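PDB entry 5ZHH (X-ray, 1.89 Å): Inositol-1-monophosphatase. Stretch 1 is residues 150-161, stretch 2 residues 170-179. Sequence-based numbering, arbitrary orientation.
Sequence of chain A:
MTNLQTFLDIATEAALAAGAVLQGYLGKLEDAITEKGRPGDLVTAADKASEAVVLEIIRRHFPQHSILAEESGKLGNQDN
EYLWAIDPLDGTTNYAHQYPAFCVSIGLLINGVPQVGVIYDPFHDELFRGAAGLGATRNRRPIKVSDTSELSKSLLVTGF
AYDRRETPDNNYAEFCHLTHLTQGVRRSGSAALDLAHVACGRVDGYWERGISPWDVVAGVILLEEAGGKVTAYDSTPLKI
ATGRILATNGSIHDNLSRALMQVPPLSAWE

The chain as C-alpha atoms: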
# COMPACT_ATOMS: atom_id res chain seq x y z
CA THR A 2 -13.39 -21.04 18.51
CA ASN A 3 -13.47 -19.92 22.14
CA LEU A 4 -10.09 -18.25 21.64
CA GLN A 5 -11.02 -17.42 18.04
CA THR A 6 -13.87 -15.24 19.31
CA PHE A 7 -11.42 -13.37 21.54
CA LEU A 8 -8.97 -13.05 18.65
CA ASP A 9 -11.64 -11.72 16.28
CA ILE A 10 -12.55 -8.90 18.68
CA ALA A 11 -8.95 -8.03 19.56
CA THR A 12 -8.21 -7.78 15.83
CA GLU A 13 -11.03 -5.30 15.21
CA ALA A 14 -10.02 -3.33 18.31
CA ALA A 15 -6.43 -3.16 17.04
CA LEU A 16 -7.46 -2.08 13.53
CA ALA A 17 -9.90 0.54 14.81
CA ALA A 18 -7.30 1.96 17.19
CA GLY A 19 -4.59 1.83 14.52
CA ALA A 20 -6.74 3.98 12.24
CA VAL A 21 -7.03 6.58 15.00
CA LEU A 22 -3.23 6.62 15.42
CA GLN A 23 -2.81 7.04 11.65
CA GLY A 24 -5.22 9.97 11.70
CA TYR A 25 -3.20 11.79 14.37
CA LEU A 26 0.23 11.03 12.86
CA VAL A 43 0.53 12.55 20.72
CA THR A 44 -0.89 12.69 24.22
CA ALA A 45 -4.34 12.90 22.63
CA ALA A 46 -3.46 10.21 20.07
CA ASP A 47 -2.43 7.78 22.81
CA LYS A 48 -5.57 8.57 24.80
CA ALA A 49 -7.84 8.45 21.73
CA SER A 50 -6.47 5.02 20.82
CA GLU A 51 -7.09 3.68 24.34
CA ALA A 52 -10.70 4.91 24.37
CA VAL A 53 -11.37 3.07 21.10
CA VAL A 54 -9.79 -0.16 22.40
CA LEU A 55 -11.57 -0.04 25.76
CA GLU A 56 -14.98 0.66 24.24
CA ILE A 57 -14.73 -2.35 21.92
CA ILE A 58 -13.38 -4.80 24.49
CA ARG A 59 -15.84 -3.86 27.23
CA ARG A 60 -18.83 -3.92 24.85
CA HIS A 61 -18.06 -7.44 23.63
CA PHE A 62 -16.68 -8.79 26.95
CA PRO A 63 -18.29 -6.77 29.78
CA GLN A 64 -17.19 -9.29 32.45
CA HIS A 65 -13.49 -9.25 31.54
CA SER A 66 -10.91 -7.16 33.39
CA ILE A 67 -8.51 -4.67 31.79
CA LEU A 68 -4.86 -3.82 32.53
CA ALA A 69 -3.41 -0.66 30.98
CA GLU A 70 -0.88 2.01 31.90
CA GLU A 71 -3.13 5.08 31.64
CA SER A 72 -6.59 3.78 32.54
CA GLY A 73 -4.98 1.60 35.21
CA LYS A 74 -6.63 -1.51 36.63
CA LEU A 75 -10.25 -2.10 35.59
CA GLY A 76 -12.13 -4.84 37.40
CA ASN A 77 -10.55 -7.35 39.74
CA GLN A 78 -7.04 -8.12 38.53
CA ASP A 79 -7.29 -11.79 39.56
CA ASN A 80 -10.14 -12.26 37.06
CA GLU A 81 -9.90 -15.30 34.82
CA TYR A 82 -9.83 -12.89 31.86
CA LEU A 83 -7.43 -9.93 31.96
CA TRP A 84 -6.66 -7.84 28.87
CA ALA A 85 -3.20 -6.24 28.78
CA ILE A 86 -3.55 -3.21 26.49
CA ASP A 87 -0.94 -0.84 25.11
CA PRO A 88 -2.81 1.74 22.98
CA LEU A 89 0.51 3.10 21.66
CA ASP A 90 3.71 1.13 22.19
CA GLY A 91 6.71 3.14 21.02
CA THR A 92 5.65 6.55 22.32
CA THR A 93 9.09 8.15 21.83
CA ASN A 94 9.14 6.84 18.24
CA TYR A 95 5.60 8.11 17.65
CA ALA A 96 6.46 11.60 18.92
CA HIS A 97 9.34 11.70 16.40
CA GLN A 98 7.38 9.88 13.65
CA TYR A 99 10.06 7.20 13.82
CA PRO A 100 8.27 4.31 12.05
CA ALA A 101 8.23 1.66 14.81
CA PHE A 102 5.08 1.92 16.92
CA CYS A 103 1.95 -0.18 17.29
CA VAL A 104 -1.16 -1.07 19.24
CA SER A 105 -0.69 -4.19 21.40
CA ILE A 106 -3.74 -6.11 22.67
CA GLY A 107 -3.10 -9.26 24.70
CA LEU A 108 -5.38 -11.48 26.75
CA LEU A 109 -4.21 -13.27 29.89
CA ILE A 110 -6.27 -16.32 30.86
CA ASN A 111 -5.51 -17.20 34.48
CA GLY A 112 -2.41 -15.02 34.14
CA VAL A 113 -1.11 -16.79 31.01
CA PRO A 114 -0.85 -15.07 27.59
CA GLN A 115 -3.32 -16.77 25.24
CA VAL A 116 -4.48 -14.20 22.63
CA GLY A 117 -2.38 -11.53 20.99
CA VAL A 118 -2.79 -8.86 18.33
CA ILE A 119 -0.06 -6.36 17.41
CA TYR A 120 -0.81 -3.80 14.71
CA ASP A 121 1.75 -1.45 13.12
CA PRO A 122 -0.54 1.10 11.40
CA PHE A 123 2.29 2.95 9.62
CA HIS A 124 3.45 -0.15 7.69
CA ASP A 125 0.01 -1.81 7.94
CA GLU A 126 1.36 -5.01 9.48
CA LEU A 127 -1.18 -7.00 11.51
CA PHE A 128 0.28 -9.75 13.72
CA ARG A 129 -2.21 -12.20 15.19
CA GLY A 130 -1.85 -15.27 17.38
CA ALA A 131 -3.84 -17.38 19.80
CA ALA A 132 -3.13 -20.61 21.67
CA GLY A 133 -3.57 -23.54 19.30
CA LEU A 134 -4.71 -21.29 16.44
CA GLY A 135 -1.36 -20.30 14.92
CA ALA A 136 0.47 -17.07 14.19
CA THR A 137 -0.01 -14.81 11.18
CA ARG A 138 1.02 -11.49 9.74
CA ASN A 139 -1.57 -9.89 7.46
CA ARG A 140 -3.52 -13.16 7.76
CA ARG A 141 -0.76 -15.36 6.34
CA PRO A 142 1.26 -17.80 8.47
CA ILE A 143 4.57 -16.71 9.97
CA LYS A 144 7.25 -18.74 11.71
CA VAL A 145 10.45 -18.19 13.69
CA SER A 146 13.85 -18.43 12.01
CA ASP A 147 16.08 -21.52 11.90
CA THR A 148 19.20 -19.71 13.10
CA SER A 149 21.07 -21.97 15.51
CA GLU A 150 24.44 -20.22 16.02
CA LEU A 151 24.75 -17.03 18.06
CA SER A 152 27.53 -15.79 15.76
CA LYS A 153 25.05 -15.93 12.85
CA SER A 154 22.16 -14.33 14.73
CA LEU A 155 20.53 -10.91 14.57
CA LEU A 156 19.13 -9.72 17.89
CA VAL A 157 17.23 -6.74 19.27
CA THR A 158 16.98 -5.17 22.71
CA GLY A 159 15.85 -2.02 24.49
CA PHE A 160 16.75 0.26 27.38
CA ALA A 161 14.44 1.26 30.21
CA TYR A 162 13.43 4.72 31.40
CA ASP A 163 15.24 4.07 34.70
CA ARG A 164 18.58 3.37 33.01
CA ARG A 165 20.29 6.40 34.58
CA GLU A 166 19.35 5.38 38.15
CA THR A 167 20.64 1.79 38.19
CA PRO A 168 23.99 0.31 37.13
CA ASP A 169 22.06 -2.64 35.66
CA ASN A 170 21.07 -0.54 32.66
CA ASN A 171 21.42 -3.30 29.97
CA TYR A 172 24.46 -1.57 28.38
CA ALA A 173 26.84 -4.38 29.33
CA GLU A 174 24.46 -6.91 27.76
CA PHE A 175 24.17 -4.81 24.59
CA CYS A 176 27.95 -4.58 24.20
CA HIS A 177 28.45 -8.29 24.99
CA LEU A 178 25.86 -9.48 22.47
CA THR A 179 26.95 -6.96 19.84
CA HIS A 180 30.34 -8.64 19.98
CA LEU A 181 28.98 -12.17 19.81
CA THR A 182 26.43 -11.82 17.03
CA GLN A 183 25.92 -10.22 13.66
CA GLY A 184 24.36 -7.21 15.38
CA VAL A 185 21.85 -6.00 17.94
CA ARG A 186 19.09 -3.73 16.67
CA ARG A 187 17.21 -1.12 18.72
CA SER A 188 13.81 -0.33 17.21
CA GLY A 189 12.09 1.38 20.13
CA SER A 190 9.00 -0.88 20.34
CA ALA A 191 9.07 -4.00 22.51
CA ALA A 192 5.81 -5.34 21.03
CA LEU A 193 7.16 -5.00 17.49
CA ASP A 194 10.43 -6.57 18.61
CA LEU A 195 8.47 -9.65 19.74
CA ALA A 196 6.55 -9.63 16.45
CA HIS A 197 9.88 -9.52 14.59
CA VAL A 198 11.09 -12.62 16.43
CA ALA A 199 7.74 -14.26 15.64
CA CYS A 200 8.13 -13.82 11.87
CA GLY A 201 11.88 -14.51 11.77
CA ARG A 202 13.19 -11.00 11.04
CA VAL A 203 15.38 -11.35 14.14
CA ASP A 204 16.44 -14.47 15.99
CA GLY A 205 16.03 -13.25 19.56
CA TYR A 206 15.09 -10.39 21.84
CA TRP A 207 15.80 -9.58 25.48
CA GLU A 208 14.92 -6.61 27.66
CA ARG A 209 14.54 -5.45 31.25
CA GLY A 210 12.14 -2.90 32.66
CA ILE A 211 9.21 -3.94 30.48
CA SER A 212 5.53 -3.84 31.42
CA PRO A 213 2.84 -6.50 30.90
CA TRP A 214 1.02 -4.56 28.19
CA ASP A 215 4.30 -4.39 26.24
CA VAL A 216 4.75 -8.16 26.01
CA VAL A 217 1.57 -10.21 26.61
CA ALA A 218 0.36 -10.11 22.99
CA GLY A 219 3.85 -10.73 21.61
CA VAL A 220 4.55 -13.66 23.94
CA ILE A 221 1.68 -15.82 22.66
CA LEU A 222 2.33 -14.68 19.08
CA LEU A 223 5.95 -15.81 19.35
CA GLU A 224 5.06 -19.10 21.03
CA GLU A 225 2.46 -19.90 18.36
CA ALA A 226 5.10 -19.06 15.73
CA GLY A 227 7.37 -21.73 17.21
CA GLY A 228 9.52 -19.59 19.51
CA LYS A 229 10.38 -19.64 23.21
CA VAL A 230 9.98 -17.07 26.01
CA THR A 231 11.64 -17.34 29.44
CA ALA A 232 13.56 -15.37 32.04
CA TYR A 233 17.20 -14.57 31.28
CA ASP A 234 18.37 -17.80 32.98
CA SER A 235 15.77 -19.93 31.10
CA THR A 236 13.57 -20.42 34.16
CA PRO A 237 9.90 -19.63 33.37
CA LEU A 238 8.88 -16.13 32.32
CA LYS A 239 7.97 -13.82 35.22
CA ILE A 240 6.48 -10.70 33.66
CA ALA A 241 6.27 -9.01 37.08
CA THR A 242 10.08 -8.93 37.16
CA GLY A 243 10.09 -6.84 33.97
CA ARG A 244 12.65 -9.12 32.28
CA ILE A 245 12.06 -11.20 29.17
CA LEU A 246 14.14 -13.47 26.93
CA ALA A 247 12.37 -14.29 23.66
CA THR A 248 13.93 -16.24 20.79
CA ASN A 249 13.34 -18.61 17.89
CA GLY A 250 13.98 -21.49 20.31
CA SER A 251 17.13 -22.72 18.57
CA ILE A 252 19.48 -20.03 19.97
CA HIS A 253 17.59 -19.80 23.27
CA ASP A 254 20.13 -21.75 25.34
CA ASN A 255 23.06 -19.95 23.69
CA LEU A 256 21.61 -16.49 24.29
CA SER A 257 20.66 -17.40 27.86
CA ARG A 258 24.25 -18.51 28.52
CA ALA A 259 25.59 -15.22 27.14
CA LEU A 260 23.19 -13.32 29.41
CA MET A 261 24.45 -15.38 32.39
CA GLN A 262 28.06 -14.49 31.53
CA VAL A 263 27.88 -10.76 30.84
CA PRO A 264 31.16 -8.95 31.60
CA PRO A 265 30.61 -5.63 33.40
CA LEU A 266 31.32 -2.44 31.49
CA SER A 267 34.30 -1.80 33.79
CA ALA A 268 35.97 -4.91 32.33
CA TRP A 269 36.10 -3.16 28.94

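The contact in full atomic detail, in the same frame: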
# COMPACT_ATOMS: atom_id res chain seq x y z
N GLU A 150 23.18 -20.70 15.48
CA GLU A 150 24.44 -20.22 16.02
C GLU A 150 24.31 -18.75 16.41
O GLU A 150 23.81 -17.94 15.63
CB GLU A 150 25.56 -20.38 14.99
CG GLU A 150 25.80 -21.80 14.55
CD GLU A 150 26.80 -21.89 13.43
OE1 GLU A 150 27.87 -21.25 13.54
OE2 GLU A 150 26.52 -22.57 12.42
N LEU A 151 24.80 -18.42 17.61
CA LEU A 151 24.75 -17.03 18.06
C LEU A 151 25.55 -16.12 17.14
O LEU A 151 25.11 -15.00 16.84
CB LEU A 151 25.25 -16.95 19.51
CG LEU A 151 24.76 -15.82 20.41
CD1 LEU A 151 23.25 -15.66 20.34
CD2 LEU A 151 25.20 -16.09 21.85
N SER A 152 26.71 -16.59 16.67
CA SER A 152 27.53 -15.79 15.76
C SER A 152 26.83 -15.46 14.44
O SER A 152 27.25 -14.54 13.74
CB SER A 152 28.85 -16.50 15.46
OG SER A 152 28.63 -17.67 14.69
N LYS A 153 25.77 -16.19 14.08
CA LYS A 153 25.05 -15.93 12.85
C LYS A 153 23.71 -15.26 13.10
O LYS A 153 22.89 -15.16 12.18
CB LYS A 153 24.87 -17.22 12.04
CG LYS A 153 26.19 -17.86 11.63
CD LYS A 153 25.98 -19.26 11.07
CE LYS A 153 27.31 -19.88 10.68
NZ LYS A 153 28.08 -19.00 9.76
N SER A 154 23.46 -14.82 14.32
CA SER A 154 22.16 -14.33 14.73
C SER A 154 22.08 -12.81 14.62
O SER A 154 23.09 -12.11 14.65
CB SER A 154 21.85 -14.75 16.17
OG SER A 154 21.74 -16.16 16.28
N LEU A 155 20.85 -12.32 14.48
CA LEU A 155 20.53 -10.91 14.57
C LEU A 155 19.57 -10.76 15.73
O LEU A 155 18.55 -11.44 15.78
CB LEU A 155 19.89 -10.39 13.27
CG LEU A 155 19.58 -8.89 13.22
CD1 LEU A 155 20.86 -8.06 13.27
CD2 LEU A 155 18.77 -8.54 11.98
N LEU A 156 19.92 -9.89 16.68
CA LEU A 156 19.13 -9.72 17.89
C LEU A 156 18.59 -8.30 17.98
O LEU A 156 18.91 -7.44 17.16
CB LEU A 156 19.97 -10.05 19.13
CG LEU A 156 20.70 -11.39 19.14
CD1 LEU A 156 21.48 -11.53 20.46
CD2 LEU A 156 19.75 -12.56 18.95
N VAL A 157 17.76 -8.07 18.99
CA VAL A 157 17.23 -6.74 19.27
C VAL A 157 17.03 -6.62 20.77
O VAL A 157 16.77 -7.62 21.46
CB VAL A 157 15.92 -6.48 18.47
CG1 VAL A 157 14.86 -7.53 18.81
CG2 VAL A 157 15.39 -5.05 18.69
N THR A 158 17.17 -5.41 21.29
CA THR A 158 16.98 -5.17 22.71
C THR A 158 16.52 -3.73 22.90
O THR A 158 16.33 -2.98 21.93
CB THR A 158 18.27 -5.46 23.52
OG1 THR A 158 17.95 -5.49 24.92
CG2 THR A 158 19.33 -4.39 23.29
N GLY A 159 16.28 -3.36 24.15
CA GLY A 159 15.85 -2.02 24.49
C GLY A 159 16.44 -1.59 25.82
O GLY A 159 17.13 -2.37 26.49
N PHE A 160 16.16 -0.34 26.19
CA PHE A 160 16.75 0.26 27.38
C PHE A 160 15.65 1.03 28.11
O PHE A 160 14.87 1.74 27.48
CB PHE A 160 17.93 1.16 26.99
CG PHE A 160 18.97 0.42 26.19
CD1 PHE A 160 19.97 -0.31 26.84
CD2 PHE A 160 18.92 0.39 24.81
CE1 PHE A 160 20.90 -1.02 26.11
CE2 PHE A 160 19.85 -0.32 24.07
CZ PHE A 160 20.85 -1.02 24.72
N ALA A 161 15.58 0.82 29.42
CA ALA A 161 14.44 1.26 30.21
C ALA A 161 14.56 2.74 30.58
O ALA A 161 15.63 3.35 30.53
CB ALA A 161 14.30 0.40 31.47
N ASN A 170 21.77 -1.33 33.66
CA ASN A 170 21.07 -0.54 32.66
C ASN A 170 20.94 -1.23 31.30
O ASN A 170 20.40 -0.61 30.38
CB ASN A 170 21.76 0.82 32.49
CG ASN A 170 23.26 0.70 32.34
OD1 ASN A 170 23.76 -0.24 31.72
ND2 ASN A 170 23.99 1.63 32.94
N ASN A 171 21.43 -2.46 31.16
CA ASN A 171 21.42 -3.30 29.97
C ASN A 171 22.53 -2.92 28.99
O ASN A 171 22.62 -3.53 27.92
CB ASN A 171 20.07 -3.27 29.22
CG ASN A 171 19.86 -4.48 28.32
OD1 ASN A 171 20.18 -5.61 28.69
ND2 ASN A 171 19.35 -4.24 27.12
N TYR A 172 23.38 -1.93 29.31
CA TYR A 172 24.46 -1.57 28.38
C TYR A 172 25.48 -2.69 28.25
O TYR A 172 25.95 -2.98 27.14
CB TYR A 172 25.16 -0.29 28.83
CG TYR A 172 24.32 0.94 28.83
CD1 TYR A 172 23.08 0.97 28.19
CD2 TYR A 172 24.76 2.10 29.45
CE1 TYR A 172 22.30 2.11 28.19
CE2 TYR A 172 23.99 3.24 29.46
CZ TYR A 172 22.76 3.24 28.82
OH TYR A 172 21.98 4.37 28.82
N ALA A 173 25.87 -3.29 29.37
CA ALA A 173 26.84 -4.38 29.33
C ALA A 173 26.34 -5.53 28.47
O ALA A 173 27.10 -6.10 27.67
CB ALA A 173 27.15 -4.87 30.75
N GLU A 174 25.05 -5.89 28.61
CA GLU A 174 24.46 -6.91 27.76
C GLU A 174 24.52 -6.52 26.29
O GLU A 174 24.86 -7.34 25.42
CB GLU A 174 23.01 -7.18 28.18
CG GLU A 174 22.83 -7.99 29.47
CD GLU A 174 23.01 -7.18 30.76
OE1 GLU A 174 23.31 -5.97 30.69
OE2 GLU A 174 22.85 -7.78 31.85
N PHE A 175 24.17 -5.26 25.98
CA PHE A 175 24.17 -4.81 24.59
C PHE A 175 25.57 -4.92 23.98
O PHE A 175 25.73 -5.40 22.86
CB PHE A 175 23.67 -3.36 24.51
CG PHE A 175 23.73 -2.78 23.13
CD1 PHE A 175 22.69 -2.98 22.23
CD2 PHE A 175 24.83 -2.02 22.73
CE1 PHE A 175 22.74 -2.44 20.96
CE2 PHE A 175 24.88 -1.48 21.45
CZ PHE A 175 23.84 -1.70 20.56
N CYS A 176 26.60 -4.49 24.72
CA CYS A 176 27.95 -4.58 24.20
C CYS A 176 28.38 -6.04 24.04
O CYS A 176 28.96 -6.41 23.01
CB CYS A 176 28.92 -3.84 25.12
SG CYS A 176 28.58 -2.08 25.28
N HIS A 177 28.08 -6.88 25.04
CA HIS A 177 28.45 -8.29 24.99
C HIS A 177 27.81 -8.98 23.78
O HIS A 177 28.49 -9.67 23.01
CB HIS A 177 28.04 -8.96 26.30
CG HIS A 177 28.50 -10.38 26.46
ND1 HIS A 177 29.78 -10.79 26.13
CD2 HIS A 177 27.87 -11.47 26.94
CE1 HIS A 177 29.90 -12.08 26.40
NE2 HIS A 177 28.75 -12.52 26.89
N LEU A 178 26.51 -8.79 23.58
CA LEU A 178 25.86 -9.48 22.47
C LEU A 178 26.22 -8.86 21.12
O LEU A 178 26.25 -9.57 20.11
CB LEU A 178 24.35 -9.52 22.66
CG LEU A 178 23.83 -10.73 23.43
CD1 LEU A 178 24.42 -12.03 22.86
CD2 LEU A 178 24.10 -10.63 24.92
N THR A 179 26.54 -7.59 21.08
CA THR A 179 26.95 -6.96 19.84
C THR A 179 28.28 -7.55 19.36
O THR A 179 28.54 -7.60 18.21
CB THR A 179 26.99 -5.43 19.92
OG1 THR A 179 25.70 -4.94 20.23
CG2 THR A 179 27.42 -4.81 18.68
O HOH W 1 17.56 -0.89 30.73

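How do the two backbones lie against each other? Stretch 1 makes a short 3-10 turn at Leu151 and Ser152, then extends through the strand residues Leu156 and Val157 toward Phe160. Stretch 2 enters a helix at Tyr172 that runs on past Thr179. The two chains run in opposite directions: the CA of Phe160 is 6.4 Å from the CA of Asn171, the CA of Thr158 is 7.4 Å from the CA of Phe175, and the CA of Leu156 is 8.1 Å from the CA of Leu178. The spacing therefore widens steadily from the start of the helix onward. No direct hydrogen bond joins backbone to backbone, so side chains do most of the bridging. The alternation of an extended chain shows in Leu156 and Thr158, which point toward the helix, while Val157 between them points away. On the helix, Asn171, Phe175 and Leu178 point back, spaced by three or four residues, about one turn.

What holds the polar end together? The amide of Asn171 does, by donating twice from one nitrogen. Its ND2 lies 2.9 Å from Thr158 OG1 and 3.0 Å from Gly159 O, and both are hydrogen bonds; an amide nitrogen carries two hydrogens, which suits it to this role. Asn171 occupies the N-cap position, yet its side chain makes no capping bond and reaches across to stretch 1 instead. Its backbone still serves the helix, since Phe175 N donates to Asn171 O at 3.0 Å. Nearby, a water accepts from Ala161 N and donates to Asn170 O, each 2.9 Å from the water oxygen, linking the two main chains indirectly where they come close.

Why does Phe160 have the largest share of the buried surface? Its CA-to-CB bond points sideways, but with chi1 in the m well the ring reaches the beginning of the helix. There its edge meets two carbonyls, with CD1 3.6 Å from Asn170 O and CE1 3.5 Å from Asn171 O; the slightly positive ring hydrogens suit such oxygens. The same ring touches two aromatics. Phe160 CE1 is 3.6 Å from Tyr172 CD1, with the planes inclined at 58° in an oblique pairing. Toward Phe175 the arrangement is offset edge-to-face: Phe160 CZ is 3.7 Å from Phe175 CD1, and the planes meet at 67°.

How does the contact continue along the helix? It becomes wholly apolar. The methyl CG2 of Thr158 lies 3.8 Å from Phe175 CD1, at the edge of that ring, so Thr158 offers its hydroxyl to Asn171 and its methyl to Phe175. Farther on, Leu178 meets two leucines: its CD1 is 3.8 Å from Leu156 CD1 and 4.3 Å from Leu151 CD2. These contacts are van der Waals packing, favoured because they keep hydrocarbon surface away from water, and they bring the 3-10 turn as well as the strand against the helix.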